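Local coordinates for bacterioferritin (PDB 3UOI), which probably oxidises Fe(2+) with dioxygen at a ferroxidase centre and stores the ferric mineral inside a heme-containing shell of 24 subunits, at residues A94-V99 against D134-Q139; T61-L66 against T116-L121; L140-K145 against E149-Q154; K32-W37 against A44-E49. All blocks are in the same frame, centred on the assembly; numbering follows the deposited sequence.

The four contacts follow one four-helix bundle from end to end and beyond it to the short helix 148-153. Contact 1 lies nearest the chain's centre and holds Glu-96, a predicted iron ligand of the ferroxidase centre. Contacts 2 and 3, whose centres are 39 Å apart, lie on opposite sides of the chain's centre, yet both use helix 116-146. Contact 1 touches contact 3 through Gln-139 OE1 and Tyr-151 OH, 2.9 Å apart and probably hydrogen-bonded, and meets contact 4 where the rings of Tyr-135 and His-45 stack. Contact 4 reaches the heme: the Arg-47 side chain is about 4 Å from it, against about 12 Å for that of Leu-121 in contact 2.

Contact 1: residues A94-V99 against D134-Q139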
loop_
_atom_site.group_PDB
_atom_site.type_symbol
_atom_site.label_atom_id
_atom_site.label_comp_id
_atom_site.label_asym_id
_atom_site.label_seq_id
_atom_site.Cartn_x
_atom_site.Cartn_y
_atom_site.Cartn_z
ATOM N N ALA A 94 -36.149 18.491 37.814
ATOM C CA ALA A 94 -36.367 19.667 38.620
ATOM C C ALA A 94 -35.328 20.751 38.494
ATOM O O ALA A 94 -35.668 21.852 38.435
ATOM C CB ALA A 94 -36.639 19.304 40.076
ATOM N N ILE A 95 -34.065 20.400 38.471
ATOM C CA ILE A 95 -32.993 21.338 38.217
ATOM C C ILE A 95 -32.979 21.979 36.802
ATOM O O ILE A 95 -32.753 23.131 36.634
ATOM C CB ILE A 95 -31.625 20.710 38.585
ATOM C CG1 ILE A 95 -30.519 21.729 38.433
ATOM C CG2 ILE A 95 -31.335 19.530 37.770
ATOM C CD1 ILE A 95 -29.516 21.637 39.460
ATOM N N GLU A 96 -33.244 21.207 35.785
ATOM C CA GLU A 96 -33.387 21.757 34.466
ATOM C C GLU A 96 -34.582 22.752 34.400
ATOM O O GLU A 96 -34.479 23.766 33.777
ATOM C CB GLU A 96 -33.560 20.647 33.443
ATOM C CG GLU A 96 -32.539 19.540 33.480
ATOM C CD GLU A 96 -33.197 18.237 33.193
ATOM O OE1 GLU A 96 -34.339 18.263 32.678
ATOM O OE2 GLU A 96 -32.629 17.172 33.447
ATOM N N TYR A 97 -35.698 22.438 35.044
ATOM C CA TYR A 97 -36.825 23.359 35.103
ATOM C C TYR A 97 -36.447 24.630 35.842
ATOM O O TYR A 97 -36.807 25.680 35.438
ATOM C CB TYR A 97 -38.079 22.716 35.655
ATOM C CG TYR A 97 -38.919 22.038 34.614
ATOM C CD1 TYR A 97 -39.447 22.756 33.578
ATOM C CD2 TYR A 97 -39.225 20.720 34.688
ATOM C CE1 TYR A 97 -40.186 22.188 32.661
ATOM C CE2 TYR A 97 -39.958 20.141 33.755
ATOM C CZ TYR A 97 -40.454 20.878 32.737
ATOM O OH TYR A 97 -41.220 20.350 31.765
ATOM N N ASP A 98 -35.672 24.492 36.898
ATOM C CA ASP A 98 -35.173 25.630 37.602
ATOM C C ASP A 98 -34.351 26.466 36.657
ATOM O O ASP A 98 -34.486 27.615 36.664
ATOM C CB ASP A 98 -34.338 25.265 38.805
ATOM C CG ASP A 98 -35.140 25.048 40.019
ATOM O OD1 ASP A 98 -36.320 24.949 39.886
ATOM O OD2 ASP A 98 -34.591 24.935 41.099
ATOM N N VAL A 99 -33.550 25.869 35.807
ATOM C CA VAL A 99 -32.791 26.654 34.833
ATOM C C VAL A 99 -33.690 27.426 33.854
ATOM O O VAL A 99 -33.464 28.559 33.574
ATOM C CB VAL A 99 -31.769 25.795 34.052
ATOM C CG1 VAL A 99 -31.311 26.507 32.823
ATOM C CG2 VAL A 99 -30.621 25.535 34.890
ATOM N N ASP A 134 -36.914 17.057 27.683
ATOM C CA ASP A 134 -37.686 16.268 26.743
ATOM C C ASP A 134 -37.225 14.811 26.868
ATOM O O ASP A 134 -38.014 13.954 27.016
ATOM C CB ASP A 134 -37.601 16.847 25.329
ATOM C CG ASP A 134 -38.318 16.024 24.266
ATOM O OD1 ASP A 134 -39.200 15.292 24.544
ATOM O OD2 ASP A 134 -37.996 16.175 23.112
ATOM N N TYR A 135 -35.930 14.585 26.929
ATOM C CA TYR A 135 -35.398 13.256 27.148
ATOM C C TYR A 135 -35.820 12.650 28.464
ATOM O O TYR A 135 -36.143 11.529 28.504
ATOM C CB TYR A 135 -33.884 13.255 27.119
ATOM C CG TYR A 135 -33.262 12.053 27.764
ATOM C CD1 TYR A 135 -33.072 10.886 27.070
ATOM C CD2 TYR A 135 -32.895 12.087 29.066
ATOM C CE1 TYR A 135 -32.523 9.809 27.661
ATOM C CE2 TYR A 135 -32.363 11.030 29.665
ATOM C CZ TYR A 135 -32.171 9.880 28.977
ATOM O OH TYR A 135 -31.624 8.840 29.635
ATOM N N LEU A 136 -35.798 13.411 29.527
ATOM C CA LEU A 136 -36.176 12.928 30.852
ATOM C C LEU A 136 -37.679 12.566 31.103
ATOM O O LEU A 136 -37.976 11.581 31.745
ATOM C CB LEU A 136 -35.646 13.873 31.917
ATOM C CG LEU A 136 -34.138 13.983 32.111
ATOM C CD1 LEU A 136 -33.747 15.175 32.897
ATOM C CD2 LEU A 136 -33.611 12.794 32.772
ATOM N N GLU A 137 -38.571 13.414 30.610
ATOM C CA GLU A 137 -39.995 13.235 30.609
ATOM C C GLU A 137 -40.399 12.046 29.751
ATOM O O GLU A 137 -41.175 11.282 30.167
ATOM C CB GLU A 137 -40.720 14.525 30.202
ATOM C CG GLU A 137 -40.370 15.719 31.068
ATOM C CD GLU A 137 -41.119 16.978 30.777
ATOM O OE1 GLU A 137 -41.511 17.211 29.663
ATOM O OE2 GLU A 137 -41.254 17.760 31.679
ATOM N N THR A 138 -39.789 11.870 28.592
ATOM C CA THR A 138 -39.985 10.687 27.779
ATOM C C THR A 138 -39.567 9.409 28.539
ATOM O O THR A 138 -40.197 8.428 28.405
ATOM C CB THR A 138 -39.247 10.750 26.455
ATOM O OG1 THR A 138 -39.852 11.691 25.607
ATOM C CG2 THR A 138 -39.257 9.414 25.775
ATOM N N GLN A 139 -38.524 9.441 29.339
ATOM C CA GLN A 139 -38.193 8.276 30.131
ATOM C C GLN A 139 -39.298 7.963 31.152
ATOM O O GLN A 139 -39.704 6.867 31.322
ATOM C CB GLN A 139 -36.808 8.369 30.811
ATOM C CG GLN A 139 -35.622 8.705 29.936
ATOM C CD GLN A 139 -35.639 8.031 28.606
ATOM O OE1 GLN A 139 -35.343 6.880 28.511
ATOM N NE2 GLN A 139 -35.987 8.739 27.591
#
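A polar side-chain bridge, from Tyr-97 to Glu-137, links two neighbouring helices of the ferritin four-helix bundle, 85-112 and 116-146. The backbones stay well apart, the nearest CA atoms, those of Glu-96 and Leu-136, being 9.9 Å from each other, so long side chains must span the gap. Tyr-97 OH donates a short hydrogen bond to Glu-137 OE2, at 2.6 Å. The two side chains reach for each other from opposite directions, and the carboxylate oxygen lies at the edge of the phenol ring, near its plane. The hydroxyl approaches OE2 on its syn side, 25° out of the carboxylate plane, while ring and carboxylate are twisted by 42°. Glu-137 spans its share of the distance with a chain that runs straight on past CG (chi2 -176°). Its other oxygen, OE1, accepts from the backbone N of Met-3 of a neighbouring subunit; two donors on one carboxylate would be expected to favour its ionised form. One residue earlier on each helix, Glu-96, predicted to bind iron, and Leu-136 also point across the interface, but their modelled approach is too close to be trusted in detail. Glu-96 further packs against His-132, another predicted iron ligand, on helix 116-146 and against Tyr-27 of helix 7-36, while Leu-136 lies against Phe-89 and Leu-93 of helix 85-112.

Contact 2: residues T61-L66 against T116-L121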
loop_
_atom_site.group_PDB
_atom_site.type_symbol
_atom_site.label_atom_id
_atom_site.label_comp_id
_atom_site.label_asym_id
_atom_site.label_seq_id
_atom_site.Cartn_x
_atom_site.Cartn_y
_atom_site.Cartn_z
ATOM N N THR A 61 -17.813 30.356 32.761
ATOM C CA THR A 61 -16.645 30.815 33.449
ATOM C C THR A 61 -15.814 31.761 32.602
ATOM O O THR A 61 -15.414 32.749 33.090
ATOM C CB THR A 61 -15.792 29.644 33.891
ATOM O OG1 THR A 61 -16.592 28.775 34.658
ATOM C CG2 THR A 61 -14.640 30.123 34.715
ATOM N N ASP A 62 -15.616 31.437 31.330
ATOM C CA ASP A 62 -14.885 32.243 30.371
ATOM C C ASP A 62 -15.645 33.560 30.175
ATOM O O ASP A 62 -15.052 34.567 30.051
ATOM C CB ASP A 62 -14.815 31.596 28.972
ATOM C CG ASP A 62 -13.988 30.338 28.889
ATOM O OD1 ASP A 62 -13.083 30.190 29.638
ATOM O OD2 ASP A 62 -14.240 29.531 28.027
ATOM N N ARG A 63 -16.969 33.502 30.095
ATOM C CA ARG A 63 -17.749 34.712 29.864
ATOM C C ARG A 63 -17.585 35.706 31.024
ATOM O O ARG A 63 -17.362 36.849 30.814
ATOM C CB ARG A 63 -19.222 34.366 29.594
ATOM C CG ARG A 63 -20.079 35.415 28.982
ATOM C CD ARG A 63 -19.556 36.055 27.690
ATOM N NE ARG A 63 -20.106 37.394 27.505
ATOM C CZ ARG A 63 -19.650 38.349 26.729
ATOM N NH1 ARG A 63 -18.629 38.165 25.980
ATOM N NH2 ARG A 63 -20.274 39.500 26.713
ATOM N N ILE A 64 -17.648 35.199 32.231
ATOM C CA ILE A 64 -17.546 35.964 33.430
ATOM C C ILE A 64 -16.188 36.601 33.505
ATOM O O ILE A 64 -16.074 37.741 33.835
ATOM C CB ILE A 64 -17.785 35.071 34.670
ATOM C CG1 ILE A 64 -19.186 34.437 34.671
ATOM C CG2 ILE A 64 -17.481 35.787 35.910
ATOM C CD1 ILE A 64 -19.520 33.834 35.865
ATOM N N LEU A 65 -15.163 35.827 33.192
ATOM C CA LEU A 65 -13.824 36.327 33.191
ATOM C C LEU A 65 -13.598 37.410 32.130
ATOM O O LEU A 65 -13.106 38.407 32.429
ATOM C CB LEU A 65 -12.797 35.207 33.120
ATOM C CG LEU A 65 -12.612 34.275 34.316
ATOM C CD1 LEU A 65 -11.475 33.256 34.041
ATOM C CD2 LEU A 65 -12.387 35.051 35.612
ATOM N N LEU A 66 -14.071 37.227 30.924
ATOM C CA LEU A 66 -13.877 38.240 29.926
ATOM C C LEU A 66 -14.547 39.578 30.356
ATOM O O LEU A 66 -14.112 40.597 30.005
ATOM C CB LEU A 66 -14.315 37.780 28.554
ATOM C CG LEU A 66 -13.989 38.517 27.259
ATOM C CD1 LEU A 66 -14.085 37.557 26.191
ATOM C CD2 LEU A 66 -14.920 39.651 26.917
ATOM N N THR A 116 -25.313 41.026 23.952
ATOM C CA THR A 116 -25.791 39.949 23.116
ATOM C C THR A 116 -24.981 38.676 23.270
ATOM O O THR A 116 -25.441 37.604 23.125
ATOM C CB THR A 116 -25.997 40.377 21.700
ATOM O OG1 THR A 116 -24.885 41.122 21.283
ATOM C CG2 THR A 116 -27.270 41.230 21.573
ATOM N N THR A 117 -23.736 38.848 23.519
ATOM C CA THR A 117 -22.928 37.698 23.644
ATOM C C THR A 117 -23.403 36.856 24.820
ATOM O O THR A 117 -23.577 35.669 24.658
ATOM C CB THR A 117 -21.472 38.073 23.731
ATOM O OG1 THR A 117 -21.141 38.853 22.602
ATOM C CG2 THR A 117 -20.614 36.863 23.734
ATOM N N SER A 118 -23.653 37.468 25.969
ATOM C CA SER A 118 -24.126 36.709 27.103
ATOM C C SER A 118 -25.491 36.096 26.865
ATOM O O SER A 118 -25.690 34.975 27.131
ATOM C CB SER A 118 -24.124 37.511 28.373
ATOM O OG SER A 118 -22.970 38.246 28.565
ATOM N N ALA A 119 -26.386 36.857 26.273
ATOM C CA ALA A 119 -27.705 36.358 26.018
ATOM C C ALA A 119 -27.545 35.131 25.121
ATOM O O ALA A 119 -28.230 34.187 25.302
ATOM C CB ALA A 119 -28.546 37.357 25.374
ATOM N N VAL A 120 -26.634 35.204 24.164
ATOM C CA VAL A 120 -26.442 34.126 23.215
ATOM C C VAL A 120 -25.959 32.853 23.876
ATOM O O VAL A 120 -26.472 31.803 23.662
ATOM C CB VAL A 120 -25.630 34.523 21.961
ATOM C CG1 VAL A 120 -25.322 33.337 21.116
ATOM C CG2 VAL A 120 -26.410 35.470 21.146
ATOM N N LEU A 121 -25.043 32.995 24.782
ATOM C CA LEU A 121 -24.632 31.856 25.526
ATOM C C LEU A 121 -25.812 31.235 26.330
ATOM O O LEU A 121 -25.966 30.067 26.378
ATOM C CB LEU A 121 -23.506 32.255 26.443
ATOM C CG LEU A 121 -23.121 31.287 27.539
ATOM C CD1 LEU A 121 -22.667 30.030 26.978
ATOM C CD2 LEU A 121 -22.127 31.857 28.405
#
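The guanidinium group of Arg-63 is met in two different ways by successive residues of helix 116-146: Thr-117 lies over one of its faces, and Ser-118 sits at its edge. The methyl CG2 of Thr-117 stands above the plane, displaced toward the rim, with CG2 3.3 Å from Arg-63 NH1 and 3.5 Å from Arg-63 CZ; the two side chains cross at about a right angle. Ser-118 OG, by contrast, lies near the guanidinium plane and accepts a fairly straight hydrogen bond from Arg-63 NE, 3.2 Å long with an angle of 162° at the hydrogen. A bend at chi2 of Arg-63 (53°) turns the chain to run along helix 116-146. The helices belong to the ferritin four-helix bundle and are antiparallel here, their local axes 11.1 Å apart and 168° between directions. Ser-118 OG is also hydrogen-bonded to Asp-115 OD2, just ahead of the helix. Nearer the backbone, the aliphatic base of the arginine slides past Leu-121 in the opposite direction, with Arg-63 CB 4.0 Å from Leu-121 CD2. Glu-130 of a neighbouring subunit adds a charge: its OE1 forms a salt bridge with Arg-63 NH1 and a hydrogen bond with Thr-117 OG1.

Contact 3: residues L140-K145 against E149-Q154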
loop_
_atom_site.group_PDB
_atom_site.type_symbol
_atom_site.label_atom_id
_atom_site.label_comp_id
_atom_site.label_asym_id
_atom_site.label_seq_id
_atom_site.Cartn_x
_atom_site.Cartn_y
_atom_site.Cartn_z
ATOM N N LEU A 140 -39.806 8.960 31.814
ATOM C CA LEU A 140 -40.889 8.687 32.721
ATOM C C LEU A 140 -42.124 8.163 31.980
ATOM O O LEU A 140 -42.767 7.303 32.469
ATOM C CB LEU A 140 -41.149 9.827 33.651
ATOM C CG LEU A 140 -39.957 10.108 34.542
ATOM C CD1 LEU A 140 -39.885 11.532 34.885
ATOM C CD2 LEU A 140 -40.104 9.346 35.738
ATOM N N GLU A 141 -42.380 8.672 30.777
ATOM C CA GLU A 141 -43.520 8.249 29.957
ATOM C C GLU A 141 -43.417 6.781 29.631
ATOM O O GLU A 141 -44.369 6.055 29.715
ATOM C CB GLU A 141 -43.591 9.001 28.608
ATOM C CG GLU A 141 -43.572 10.548 28.611
ATOM C CD GLU A 141 -43.743 11.241 27.201
ATOM O OE1 GLU A 141 -43.352 10.735 26.144
ATOM O OE2 GLU A 141 -44.243 12.351 27.197
ATOM N N LEU A 142 -42.225 6.384 29.234
ATOM C CA LEU A 142 -41.894 5.022 28.885
ATOM C C LEU A 142 -42.013 4.078 30.045
ATOM O O LEU A 142 -42.445 2.978 29.890
ATOM C CB LEU A 142 -40.527 4.938 28.280
ATOM C CG LEU A 142 -40.402 5.306 26.833
ATOM C CD1 LEU A 142 -38.950 5.280 26.409
ATOM C CD2 LEU A 142 -41.187 4.369 26.028
ATOM N N MET A 143 -41.667 4.554 31.219
ATOM C CA MET A 143 -41.727 3.756 32.380
ATOM C C MET A 143 -43.126 3.241 32.637
ATOM O O MET A 143 -43.303 2.090 32.930
ATOM C CB MET A 143 -41.303 4.585 33.554
ATOM C CG MET A 143 -39.892 4.490 33.870
ATOM S SD MET A 143 -39.553 5.217 35.424
ATOM C CE MET A 143 -38.135 4.384 36.010
ATOM N N ASP A 144 -44.110 4.124 32.514
ATOM C CA ASP A 144 -45.500 3.759 32.553
ATOM C C ASP A 144 -45.961 2.921 31.372
ATOM O O ASP A 144 -46.630 1.974 31.544
ATOM C CB ASP A 144 -46.365 4.983 32.659
ATOM C CG ASP A 144 -46.104 5.763 33.891
ATOM O OD1 ASP A 144 -45.623 5.194 34.848
ATOM O OD2 ASP A 144 -46.386 6.932 33.896
ATOM N N LYS A 145 -45.593 3.283 30.167
ATOM C CA LYS A 145 -46.038 2.537 29.012
ATOM C C LYS A 145 -45.552 1.093 29.000
ATOM O O LYS A 145 -46.260 0.214 28.596
ATOM C CB LYS A 145 -45.644 3.222 27.711
ATOM C CG LYS A 145 -46.311 4.549 27.426
ATOM C CD LYS A 145 -45.917 5.117 26.113
ATOM C CE LYS A 145 -46.415 6.499 25.971
ATOM N NZ LYS A 145 -46.412 6.977 24.600
ATOM N N GLU A 149 -40.379 -2.311 35.632
ATOM C CA GLU A 149 -39.433 -3.386 35.516
ATOM C C GLU A 149 -39.000 -3.574 34.048
ATOM O O GLU A 149 -37.884 -3.647 33.760
ATOM C CB GLU A 149 -40.038 -4.669 36.089
ATOM C CG GLU A 149 -40.551 -4.601 37.538
ATOM C CD GLU A 149 -41.910 -3.910 37.723
ATOM O OE1 GLU A 149 -42.651 -3.671 36.795
ATOM O OE2 GLU A 149 -42.242 -3.606 38.842
ATOM N N LEU A 150 -39.929 -3.575 33.133
ATOM C CA LEU A 150 -39.623 -3.721 31.756
ATOM C C LEU A 150 -38.805 -2.559 31.247
ATOM O O LEU A 150 -37.930 -2.732 30.483
ATOM C CB LEU A 150 -40.867 -3.875 30.930
ATOM C CG LEU A 150 -40.554 -4.280 29.507
ATOM C CD1 LEU A 150 -39.457 -5.287 29.515
ATOM C CD2 LEU A 150 -41.716 -4.754 28.681
ATOM N N TYR A 151 -39.118 -1.370 31.689
ATOM C CA TYR A 151 -38.347 -0.269 31.222
ATOM C C TYR A 151 -36.902 -0.451 31.648
ATOM O O TYR A 151 -36.035 -0.339 30.857
ATOM C CB TYR A 151 -38.877 1.042 31.743
ATOM C CG TYR A 151 -37.935 2.165 31.537
ATOM C CD1 TYR A 151 -37.851 2.790 30.331
ATOM C CD2 TYR A 151 -37.101 2.593 32.536
ATOM C CE1 TYR A 151 -36.996 3.819 30.126
ATOM C CE2 TYR A 151 -36.250 3.630 32.335
ATOM C CZ TYR A 151 -36.188 4.234 31.118
ATOM O OH TYR A 151 -35.325 5.275 30.878
ATOM N N SER A 152 -36.718 -0.796 32.904
ATOM C CA SER A 152 -35.437 -0.922 33.575
ATOM C C SER A 152 -34.475 -1.960 32.980
ATOM O O SER A 152 -33.289 -1.748 32.915
ATOM C CB SER A 152 -35.643 -1.172 35.053
ATOM O OG SER A 152 -36.293 -0.104 35.652
ATOM N N ALA A 153 -35.058 -3.051 32.524
ATOM C CA ALA A 153 -34.354 -4.065 31.815
ATOM C C ALA A 153 -33.733 -3.454 30.569
ATOM O O ALA A 153 -32.768 -3.921 30.102
ATOM C CB ALA A 153 -35.257 -5.203 31.459
ATOM N N GLN A 154 -34.311 -2.420 30.018
ATOM C CA GLN A 154 -33.698 -1.811 28.847
ATOM C C GLN A 154 -32.408 -0.982 29.169
ATOM O O GLN A 154 -31.741 -0.533 28.284
ATOM C CB GLN A 154 -34.688 -1.041 28.002
ATOM C CG GLN A 154 -35.994 -1.764 27.732
ATOM C CD GLN A 154 -35.853 -3.169 27.193
ATOM O OE1 GLN A 154 -35.093 -3.412 26.312
ATOM N NE2 GLN A 154 -36.637 -4.073 27.720
#
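Met-143 lays its CG over one face of the Tyr-151 ring, 4.0 Å from the ring centroid and 27° off the normal, a CH-pi contact. The nearest ring atom to Met-143 CG is Tyr-151 CD2, at 3.6 Å. Beyond CG the methionine chain runs on extended, slanting across the tyrosine on that same side until CE lies out by the ring's rim, 4.0 Å from Tyr-151 CD2. The sulfur stands farther off, SD being 5.2 Å from the centroid of Tyr-151 and 35° off the normal, in an oblique Met-aromatic contact. Tyr-151 can present its ring in this way because CG is anti to the backbone N (chi1 167°), which directs the side chain back at the preceding helix. Here the short helix 148-153, the fifth helix that ferritins add to their four-helix bundle, packs against the C-terminal end of helix 116-146 just after a tight turn; the CA atoms of Met-143 and Tyr-151 are 5.4 Å apart. Leu-142 joins the packing from the neighbouring position, its CB 4.0 Å from Tyr-151 CD1. At the far end of the ring, the hydroxyl is hydrogen-bonded to Gln-139 OE1 on the long helix, while Phe-89 of helix 85-112 and Pro-160 of a neighbouring subunit also pack on the tyrosine. Leu-150 packs on Leu-150 of another neighbouring subunit.

Contact 4: residues K32-W37 against A44-E49; sequences KMQDNW and AHTRAE
Gln-34 and Thr-46 join the end of helix 7-36 to helix 40-66, two consecutive helices of the ferritin four-helix bundle that form a helical hairpin. Their side chains cross at about a right angle. Thr-46 OG1 donates to Gln-34 OE1 at 2.6 Å, in the carbonyl plane and onto a lone pair, with an angle of 123° at the oxygen. Straight at chi2 (165°), the glutamine carries its amide across to the threonine, and its other amide atom, NE2, is hydrogen-bonded to Gln-88 of helix 85-112, which is consistent with the modelled flip of the amide. Both residues are buried, so these bonds satisfy polar atoms inside the bundle. Arg-47, which touches the bound heme, meets Lys-32 more loosely: Lys-32 CD lies at the edge of the guanidinium, 4.5 Å from Arg-47 NH1. Their like charges are gathered round an anion, since Glu-58 of a neighbouring subunit forms salt bridges with both, and Asp-62 of that subunit takes Lys-32 NZ as well. A water closes the polar patch beside the first pair, accepting from Gln-34 NE2 at 3.1 Å and donating weakly to Thr-46 OG1 at 3.3 Å.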
loop_
_atom_site.group_PDB
_atom_site.type_symbol
_atom_site.label_atom_id
_atom_site.label_comp_id
_atom_site.label_asym_id
_atom_site.label_seq_id
_atom_site.Cartn_x
_atom_site.Cartn_y
_atom_site.Cartn_z
ATOM N N LYS A 32 -22.920 7.278 38.420
ATOM C CA LYS A 32 -22.213 6.276 39.181
ATOM C C LYS A 32 -23.162 5.344 39.929
ATOM O O LYS A 32 -22.904 4.184 40.031
ATOM C CB LYS A 32 -21.278 6.903 40.177
ATOM C CG LYS A 32 -20.275 7.793 39.621
ATOM C CD LYS A 32 -19.388 7.176 38.615
ATOM C CE LYS A 32 -18.476 6.136 39.152
ATOM N NZ LYS A 32 -18.008 5.271 38.153
ATOM N N MET A 33 -24.217 5.904 40.498
ATOM C CA MET A 33 -25.208 5.150 41.209
ATOM C C MET A 33 -25.919 4.251 40.237
ATOM O O MET A 33 -26.241 3.169 40.581
ATOM C CB MET A 33 -26.228 6.029 41.917
ATOM C CG MET A 33 -25.792 6.822 43.139
ATOM S SD MET A 33 -27.132 7.788 43.878
ATOM C CE MET A 33 -28.199 6.634 44.638
ATOM N N GLN A 34 -26.190 4.736 39.035
ATOM C CA GLN A 34 -26.827 3.921 38.008
ATOM C C GLN A 34 -25.918 2.769 37.573
ATOM O O GLN A 34 -26.318 1.666 37.455
ATOM C CB GLN A 34 -27.323 4.750 36.838
ATOM C CG GLN A 34 -28.372 5.726 37.172
ATOM C CD GLN A 34 -28.638 6.795 36.130
ATOM O OE1 GLN A 34 -28.034 6.837 35.099
ATOM N NE2 GLN A 34 -29.573 7.642 36.411
ATOM N N ASP A 35 -24.656 3.072 37.407
ATOM C CA ASP A 35 -23.686 2.064 37.093
ATOM C C ASP A 35 -23.557 1.010 38.180
ATOM O O ASP A 35 -23.476 -0.125 37.871
ATOM C CB ASP A 35 -22.341 2.678 36.819
ATOM C CG ASP A 35 -21.646 2.031 35.692
ATOM O OD1 ASP A 35 -22.072 0.966 35.284
ATOM O OD2 ASP A 35 -20.648 2.572 35.246
ATOM N N ASN A 36 -23.545 1.423 39.434
ATOM C CA ASN A 36 -23.482 0.553 40.601
ATOM C C ASN A 36 -24.684 -0.348 40.781
ATOM O O ASN A 36 -24.533 -1.451 41.218
ATOM C CB ASN A 36 -23.145 1.288 41.883
ATOM C CG ASN A 36 -23.160 0.378 43.119
ATOM O OD1 ASN A 36 -22.605 -0.677 43.143
ATOM N ND2 ASN A 36 -23.813 0.826 44.133
ATOM N N TRP A 37 -25.857 0.143 40.435
ATOM C CA TRP A 37 -27.083 -0.623 40.472
ATOM C C TRP A 37 -27.087 -1.683 39.333
ATOM O O TRP A 37 -27.912 -2.551 39.295
ATOM C CB TRP A 37 -28.324 0.295 40.381
ATOM C CG TRP A 37 -28.614 1.074 41.580
ATOM C CD1 TRP A 37 -28.220 0.792 42.815
ATOM C CD2 TRP A 37 -29.401 2.262 41.677
ATOM N NE1 TRP A 37 -28.683 1.688 43.684
ATOM C CE2 TRP A 37 -29.411 2.626 43.019
ATOM C CE3 TRP A 37 -30.089 3.054 40.769
ATOM C CZ2 TRP A 37 -30.087 3.748 43.482
ATOM C CZ3 TRP A 37 -30.754 4.171 41.233
ATOM C CH2 TRP A 37 -30.740 4.506 42.577
ATOM N N ALA A 44 -24.104 5.644 31.133
ATOM C CA ALA A 44 -23.284 6.301 30.164
ATOM C C ALA A 44 -24.005 7.526 29.638
ATOM O O ALA A 44 -23.409 8.521 29.376
ATOM C CB ALA A 44 -22.938 5.404 29.089
ATOM N N HIS A 45 -25.307 7.400 29.438
ATOM C CA HIS A 45 -26.045 8.546 28.995
ATOM C C HIS A 45 -26.026 9.636 30.050
ATOM O O HIS A 45 -25.650 10.731 29.772
ATOM C CB HIS A 45 -27.467 8.219 28.632
ATOM C CG HIS A 45 -28.180 9.372 28.021
ATOM N ND1 HIS A 45 -28.640 10.434 28.759
ATOM C CD2 HIS A 45 -28.465 9.659 26.736
ATOM C CE1 HIS A 45 -29.189 11.317 27.957
ATOM N NE2 HIS A 45 -29.108 10.868 26.727
ATOM N N THR A 46 -26.340 9.254 31.273
ATOM C CA THR A 46 -26.370 10.155 32.386
ATOM C C THR A 46 -24.985 10.810 32.583
ATOM O O THR A 46 -24.905 11.906 32.919
ATOM C CB THR A 46 -26.859 9.515 33.689
ATOM O OG1 THR A 46 -28.119 8.873 33.517
ATOM C CG2 THR A 46 -27.022 10.556 34.708
ATOM N N ARG A 47 -23.930 10.067 32.351
ATOM C CA ARG A 47 -22.539 10.554 32.469
ATOM C C ARG A 47 -22.212 11.665 31.495
ATOM O O ARG A 47 -21.591 12.614 31.822
ATOM C CB ARG A 47 -21.564 9.427 32.182
ATOM C CG ARG A 47 -20.131 9.695 32.493
ATOM C CD ARG A 47 -19.280 8.507 32.231
ATOM N NE ARG A 47 -17.889 8.813 32.385
ATOM C CZ ARG A 47 -17.242 8.698 33.508
ATOM N NH1 ARG A 47 -17.862 8.231 34.534
ATOM N NH2 ARG A 47 -15.983 9.020 33.589
ATOM N N ALA A 48 -22.678 11.476 30.284
ATOM C CA ALA A 48 -22.551 12.378 29.169
ATOM C C ALA A 48 -23.291 13.639 29.523
ATOM O O ALA A 48 -22.909 14.690 29.149
ATOM C CB ALA A 48 -23.095 11.772 27.939
ATOM N N GLU A 49 -24.390 13.517 30.224
ATOM C CA GLU A 49 -25.116 14.703 30.618
ATOM C C GLU A 49 -24.289 15.565 31.598
ATOM O O GLU A 49 -24.268 16.753 31.509
ATOM C CB GLU A 49 -26.515 14.375 31.126
ATOM C CG GLU A 49 -27.434 13.687 30.121
ATOM C CD GLU A 49 -28.072 14.611 29.121
ATOM O OE1 GLU A 49 -27.820 15.775 29.156
ATOM O OE2 GLU A 49 -28.827 14.167 28.290
HETATM O O HOH W 1 -30.339 10.446 35.404
#